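Local coordinates for KLLA0B12012p (Kluyveromyces lactis, PDB 6Y3P), which interacts with the mRNA decapping enzyme Dcp2 and carries, in the C-terminal part described here, an ATP-grasp domain that probably binds ATP, at residues L201-L206 with L334-Y339; H211-H216 with A237-N242. All coordinates share one frame; numbering follows the deposited sequence. Where two conformers were deposited one is given.

Interaction 1: residues L201-L206 with L334-Y339; sequences LHNPLL and LVDSDY
Within this ATP-grasp domain of the tubulin-tyrosine ligase family, the loop that follows strand 194-200 lies against the end of strand 326-335 and the type I beta turn Asp336-Tyr339, which leads into strand 341-347. Leu201 comes first: its CG stands anti to the backbone N (chi1 -169°), which sends CD1 across the side chain of Asp336 at about a right angle, 3.7 Å from Asp336 CB, while Leu201 CB meets Leu334 CD2. Beyond His202, which stacks on Trp140, Asn203 grips Ser337 twice. Its carbonyl O accepts from Ser337 N at 2.7 Å, within the carbonyl plane, although the hydrogen bond is bent, with an N-H...O angle of 137°. Its side-chain OD1 takes the hydroxyl of Ser337, OG to OD1 2.7 Å, with the donor well above the amide plane. An alanine at Asn203 would remove this second bond and would probably make the orientation of the Ser337 hydroxyl less well defined. Pro204 forms a single backbone bridge with Asp336, and Leu205 N then donates to Val335 O over 3.1 Å, nearly straight at 169°. Leu205 extends with CG anti to its backbone N, so that CD2 touches both Val335 CG1 and the Tyr339 ring, the latter obliquely. That ring in turn packs on helix 290-313. The turn has its own brace, an Asx turn in which Asp336 OD1 accepts from Asp338 N at 2.8 Å, from above the carboxylate plane; the same oxygen also receives Gln340 N.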
loop_
_atom_site.group_PDB
_atom_site.type_symbol
_atom_site.label_atom_id
_atom_site.label_comp_id
_atom_site.label_asym_id
_atom_site.label_seq_id
_atom_site.Cartn_x
_atom_site.Cartn_y
_atom_site.Cartn_z
ATOM N N LEU A 201 -14.867 7.413 -1.233
ATOM C CA LEU A 201 -15.523 6.914 -0.029
ATOM C C LEU A 201 -16.233 8.101 0.704
ATOM O O LEU A 201 -15.612 8.860 1.460
ATOM C CB LEU A 201 -14.471 6.221 0.849
ATOM C CG LEU A 201 -15.017 5.423 2.023
ATOM C CD1 LEU A 201 -14.974 3.974 1.719
ATOM C CD2 LEU A 201 -14.216 5.702 3.266
ATOM N N HIS A 202 -17.538 8.272 0.421
ATOM C CA HIS A 202 -18.384 9.359 0.954
ATOM C C HIS A 202 -18.731 9.133 2.421
ATOM O O HIS A 202 -19.045 10.064 3.159
ATOM C CB HIS A 202 -19.675 9.476 0.108
ATOM C CG HIS A 202 -20.725 8.445 0.430
ATOM N ND1 HIS A 202 -20.597 7.124 0.017
ATOM C CD2 HIS A 202 -21.863 8.564 1.159
ATOM C CE1 HIS A 202 -21.665 6.489 0.494
ATOM N NE2 HIS A 202 -22.448 7.312 1.196
ATOM N N ASN A 203 -18.604 7.873 2.810
ATOM C CA ASN A 203 -18.955 7.127 4.006
ATOM C C ASN A 203 -17.735 6.894 4.983
ATOM O O ASN A 203 -17.642 5.781 5.467
ATOM C CB ASN A 203 -19.334 5.738 3.388
ATOM C CG ASN A 203 -20.373 4.946 4.098
ATOM O OD1 ASN A 203 -21.280 5.477 4.744
ATOM N ND2 ASN A 203 -20.314 3.650 3.901
ATOM N N PRO A 204 -16.755 7.774 5.280
ATOM C CA PRO A 204 -15.658 7.331 6.164
ATOM C C PRO A 204 -16.074 7.055 7.609
ATOM O O PRO A 204 -16.980 7.700 8.087
ATOM C CB PRO A 204 -14.644 8.490 6.068
ATOM C CG PRO A 204 -15.471 9.657 5.861
ATOM C CD PRO A 204 -16.562 9.187 4.906
ATOM N N LEU A 205 -15.439 6.089 8.275
ATOM C CA LEU A 205 -15.697 5.758 9.677
ATOM C C LEU A 205 -15.181 6.929 10.517
ATOM O O LEU A 205 -14.010 7.322 10.409
ATOM C CB LEU A 205 -14.979 4.447 10.073
ATOM C CG LEU A 205 -15.062 3.993 11.533
ATOM C CD1 LEU A 205 -16.506 3.838 12.003
ATOM C CD2 LEU A 205 -14.276 2.696 11.735
ATOM N N LEU A 206 -16.102 7.526 11.275
ATOM C CA LEU A 206 -15.870 8.694 12.135
ATOM C C LEU A 206 -16.040 8.293 13.575
ATOM O O LEU A 206 -17.111 7.817 13.953
ATOM C CB LEU A 206 -16.799 9.864 11.751
ATOM C CG LEU A 206 -16.652 10.292 10.280
ATOM C CD1 LEU A 206 -17.761 11.271 9.876
ATOM C CD2 LEU A 206 -15.226 10.805 9.978
ATOM N N LEU A 334 -8.653 2.387 3.384
ATOM C CA LEU A 334 -9.674 3.311 3.878
ATOM C C LEU A 334 -10.743 2.433 4.575
ATOM O O LEU A 334 -10.932 1.269 4.216
ATOM C CB LEU A 334 -10.304 4.058 2.698
ATOM C CG LEU A 334 -9.696 5.425 2.309
ATOM C CD1 LEU A 334 -8.238 5.329 1.947
ATOM C CD2 LEU A 334 -10.438 6.037 1.135
ATOM N N VAL A 335 -11.358 2.961 5.622
ATOM C CA VAL A 335 -12.397 2.291 6.379
ATOM C C VAL A 335 -13.651 3.136 6.264
ATOM O O VAL A 335 -13.595 4.349 6.518
ATOM C CB VAL A 335 -12.036 2.057 7.876
ATOM C CG1 VAL A 335 -13.005 1.058 8.515
ATOM C CG2 VAL A 335 -10.586 1.589 8.043
ATOM N N ASP A 336 -14.780 2.490 5.923
ATOM C CA ASP A 336 -16.079 3.159 5.835
ATOM C C ASP A 336 -16.858 3.024 7.142
ATOM O O ASP A 336 -16.452 2.267 8.027
ATOM C CB ASP A 336 -16.909 2.734 4.582
ATOM C CG ASP A 336 -17.547 1.351 4.518
ATOM O OD1 ASP A 336 -17.775 0.739 5.597
ATOM O OD2 ASP A 336 -17.917 0.918 3.388
ATOM N N SER A 337 -18.000 3.728 7.251
ATOM C CA SER A 337 -18.827 3.728 8.460
ATOM C C SER A 337 -19.485 2.363 8.776
ATOM O O SER A 337 -20.049 2.210 9.859
ATOM C CB SER A 337 -19.850 4.853 8.412
ATOM O OG SER A 337 -20.664 4.669 7.271
ATOM N N ASP A 338 -19.336 1.361 7.872
ATOM C CA ASP A 338 -19.846 -0.009 8.061
ATOM C C ASP A 338 -18.721 -0.970 8.346
ATOM O O ASP A 338 -18.928 -2.174 8.246
ATOM C CB ASP A 338 -20.678 -0.492 6.857
ATOM C CG ASP A 338 -21.843 0.417 6.545
ATOM O OD1 ASP A 338 -22.571 0.794 7.493
ATOM O OD2 ASP A 338 -22.008 0.783 5.357
ATOM N N TYR A 339 -17.530 -0.431 8.738
ATOM C CA TYR A 339 -16.306 -1.159 9.086
ATOM C C TYR A 339 -15.795 -2.018 7.919
ATOM O O TYR A 339 -15.162 -3.041 8.136
ATOM C CB TYR A 339 -16.459 -1.966 10.403
ATOM C CG TYR A 339 -17.035 -1.146 11.541
ATOM C CD1 TYR A 339 -18.409 -1.085 11.756
ATOM C CD2 TYR A 339 -16.203 -0.442 12.412
ATOM C CE1 TYR A 339 -18.947 -0.327 12.789
ATOM C CE2 TYR A 339 -16.730 0.335 13.443
ATOM C CZ TYR A 339 -18.104 0.383 13.629
ATOM O OH TYR A 339 -18.651 1.104 14.654
#

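Interaction 2: residues H211-H216 with A237-N242; sequences HGRKFH and ALFAPN
This is an antiparallel strand pairing at the open end of the hairpin formed by strands 215-224 and 228-239, where the first strand comes in and the second departs. Two bonds frame the hydrogen-bonded pair His216-Leu238: Leu238 N reaches His216 O at 3.0 Å, nearly along the C=O axis, and His216 N returns to Leu238 O. One step outward, Ala240 N continues the ladder to Lys214 O at 2.9 Å, with an N-H...O angle of 167°. Between these lies the non-hydrogen-bonded pair Phe215-Phe239, whose side chains run side by side on one face of the sheet. Phe215 CB sits over the Phe239 ring, 3.8 Å from its centroid, a CH-pi contact; the two rings meet obliquely, with planes 42° apart. This hairpin belongs to the larger of the two antiparallel sheets, the six-stranded one, in this ATP-grasp domain, next to strand 326-335, whose Val335 touches Phe215. On the opposite face Leu238 CB lies over the His216 ring, 4.3 Å from its centroid, and Leu238 CD1 comes to 3.2 Å from His216 CE1, also above the ring plane. Further out, Arg213 bends at chi3 (71°), bringing its guanidinium face over Phe239 CB, 3.6 Å from NH2. Arg213 NE makes a weak bond to Pro241 O and lies 2.8 Å from Ala240 O. A water accepts from Lys214 N and donates to Asn242 O, bridging the two backbones.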
loop_
_atom_site.group_PDB
_atom_site.type_symbol
_atom_site.label_atom_id
_atom_site.label_comp_id
_atom_site.label_asym_id
_atom_site.label_seq_id
_atom_site.Cartn_x
_atom_site.Cartn_y
_atom_site.Cartn_z
ATOM N N HIS A 211 -12.394 13.076 17.438
ATOM C CA HIS A 211 -13.152 14.302 17.184
ATOM C C HIS A 211 -13.583 14.440 15.702
ATOM O O HIS A 211 -13.390 15.496 15.099
ATOM C CB HIS A 211 -12.413 15.544 17.696
ATOM C CG HIS A 211 -12.073 15.477 19.150
ATOM N ND1 HIS A 211 -11.006 14.715 19.608
ATOM C CD2 HIS A 211 -12.664 16.074 20.204
ATOM C CE1 HIS A 211 -10.985 14.879 20.918
ATOM N NE2 HIS A 211 -11.967 15.681 21.322
ATOM N N GLY A 212 -14.126 13.349 15.147
ATOM C CA GLY A 212 -14.679 13.263 13.795
ATOM C C GLY A 212 -13.731 13.423 12.627
ATOM O O GLY A 212 -14.147 13.784 11.521
ATOM N N ARG A 213 -12.456 13.175 12.875
ATOM C CA ARG A 213 -11.392 13.229 11.887
ATOM C C ARG A 213 -11.311 11.823 11.287
ATOM O O ARG A 213 -11.345 10.831 12.030
ATOM C CB ARG A 213 -10.067 13.607 12.574
ATOM C CG ARG A 213 -10.025 15.056 13.094
ATOM C CD ARG A 213 -8.992 15.232 14.197
ATOM N NE ARG A 213 -7.623 15.156 13.694
ATOM C CZ ARG A 213 -6.682 14.328 14.142
ATOM N NH1 ARG A 213 -6.949 13.477 15.126
ATOM N NH2 ARG A 213 -5.468 14.343 13.609
ATOM N N LYS A 214 -11.281 11.734 9.949
ATOM C CA LYS A 214 -11.219 10.447 9.253
ATOM C C LYS A 214 -9.802 9.876 9.303
ATOM O O LYS A 214 -8.850 10.600 9.596
ATOM C CB LYS A 214 -11.724 10.568 7.796
ATOM C CG LYS A 214 -10.762 11.256 6.846
ATOM C CD LYS A 214 -11.001 10.857 5.388
ATOM C CE LYS A 214 -10.343 11.808 4.396
ATOM N NZ LYS A 214 -8.852 11.837 4.514
ATOM N N PHE A 215 -9.655 8.583 8.991
ATOM C CA PHE A 215 -8.330 7.971 9.001
ATOM C C PHE A 215 -8.188 6.914 7.962
ATOM O O PHE A 215 -9.180 6.362 7.458
ATOM C CB PHE A 215 -8.013 7.371 10.401
ATOM C CG PHE A 215 -8.794 6.121 10.780
ATOM C CD1 PHE A 215 -10.081 6.214 11.305
ATOM C CD2 PHE A 215 -8.233 4.854 10.627
ATOM C CE1 PHE A 215 -10.807 5.060 11.623
ATOM C CE2 PHE A 215 -8.947 3.711 10.962
ATOM C CZ PHE A 215 -10.230 3.814 11.454
ATOM N N HIS A 216 -6.935 6.633 7.646
ATOM C CA HIS A 216 -6.632 5.498 6.808
ATOM C C HIS A 216 -5.736 4.576 7.625
ATOM O O HIS A 216 -5.187 4.984 8.669
ATOM C CB HIS A 216 -6.114 5.852 5.400
ATOM C CG HIS A 216 -4.818 6.596 5.348
ATOM N ND1 HIS A 216 -3.643 5.969 4.966
ATOM C CD2 HIS A 216 -4.565 7.908 5.560
ATOM C CE1 HIS A 216 -2.719 6.917 4.959
ATOM N NE2 HIS A 216 -3.218 8.095 5.340
ATOM N N ALA A 237 -3.201 3.810 12.354
ATOM C CA ALA A 237 -4.309 4.652 11.945
ATOM C C ALA A 237 -3.712 6.068 11.889
ATOM O O ALA A 237 -3.198 6.563 12.890
ATOM C CB ALA A 237 -5.456 4.576 12.949
ATOM N N LEU A 238 -3.719 6.658 10.690
ATOM C CA LEU A 238 -3.181 7.974 10.393
ATOM C C LEU A 238 -4.382 8.851 10.150
ATOM O O LEU A 238 -5.112 8.650 9.189
ATOM C CB LEU A 238 -2.248 7.921 9.146
ATOM C CG LEU A 238 -1.337 6.662 9.052
ATOM C CD1 LEU A 238 -1.171 6.204 7.652
ATOM C CD2 LEU A 238 -0.015 6.885 9.650
ATOM N N PHE A 239 -4.630 9.775 11.081
ATOM C CA PHE A 239 -5.779 10.678 11.062
ATOM C C PHE A 239 -5.530 11.963 10.292
ATOM O O PHE A 239 -4.412 12.497 10.298
ATOM C CB PHE A 239 -6.210 11.003 12.491
ATOM C CG PHE A 239 -6.816 9.818 13.196
ATOM C CD1 PHE A 239 -6.017 8.929 13.912
ATOM C CD2 PHE A 239 -8.190 9.598 13.167
ATOM C CE1 PHE A 239 -6.582 7.834 14.575
ATOM C CE2 PHE A 239 -8.749 8.485 13.802
ATOM C CZ PHE A 239 -7.941 7.615 14.503
ATOM N N ALA A 240 -6.592 12.459 9.640
ATOM C CA ALA A 240 -6.584 13.708 8.880
ATOM C C ALA A 240 -6.523 14.895 9.886
ATOM O O ALA A 240 -6.938 14.719 11.036
ATOM C CB ALA A 240 -7.836 13.787 8.006
ATOM N N PRO A 241 -5.951 16.072 9.536
ATOM C CA PRO A 241 -5.845 17.159 10.538
ATOM C C PRO A 241 -7.172 17.784 10.992
ATOM O O PRO A 241 -7.349 18.112 12.175
ATOM C CB PRO A 241 -4.945 18.192 9.845
ATOM C CG PRO A 241 -5.142 17.961 8.388
ATOM C CD PRO A 241 -5.352 16.472 8.239
ATOM N N ASN A 242 -8.107 17.922 10.053
ATOM C CA ASN A 242 -9.386 18.565 10.277
ATOM C C ASN A 242 -10.567 17.597 10.367
ATOM O O ASN A 242 -10.477 16.458 9.909
ATOM C CB ASN A 242 -9.594 19.626 9.187
ATOM C CG ASN A 242 -8.419 20.592 9.075
ATOM O OD1 ASN A 242 -7.697 20.620 8.058
ATOM N ND2 ASN A 242 -8.142 21.335 10.159
HETATM O O HOH W 1 -11.371 14.350 8.491
HETATM O O HOH W 2 -6.563 10.232 6.613
#

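Overall arrangement
Following the chain from the N terminus, strand 194-200 runs into 201-206, the first half of interaction 1, and a few residues later into 211-216, which opens interaction 2. The hairpin then closes a short loop, with 20 residues between its segments. Interaction 1 closes much later, when 334-339 returns after 127 intervening residues, so interaction 2 is nested inside it. Their centres lie about 11 Å apart, and both reach one antiparallel sheet, in which strands 215-224 and 326-335 are neighbours. Direct packing joins them: Val335 CG2 lies 4.0 Å from Phe215 CE2, and Pro204 CB 4.0 Å from Lys214 CB. The loop leaving strand 194-200, a member of a different sheet, is thereby tied to this one.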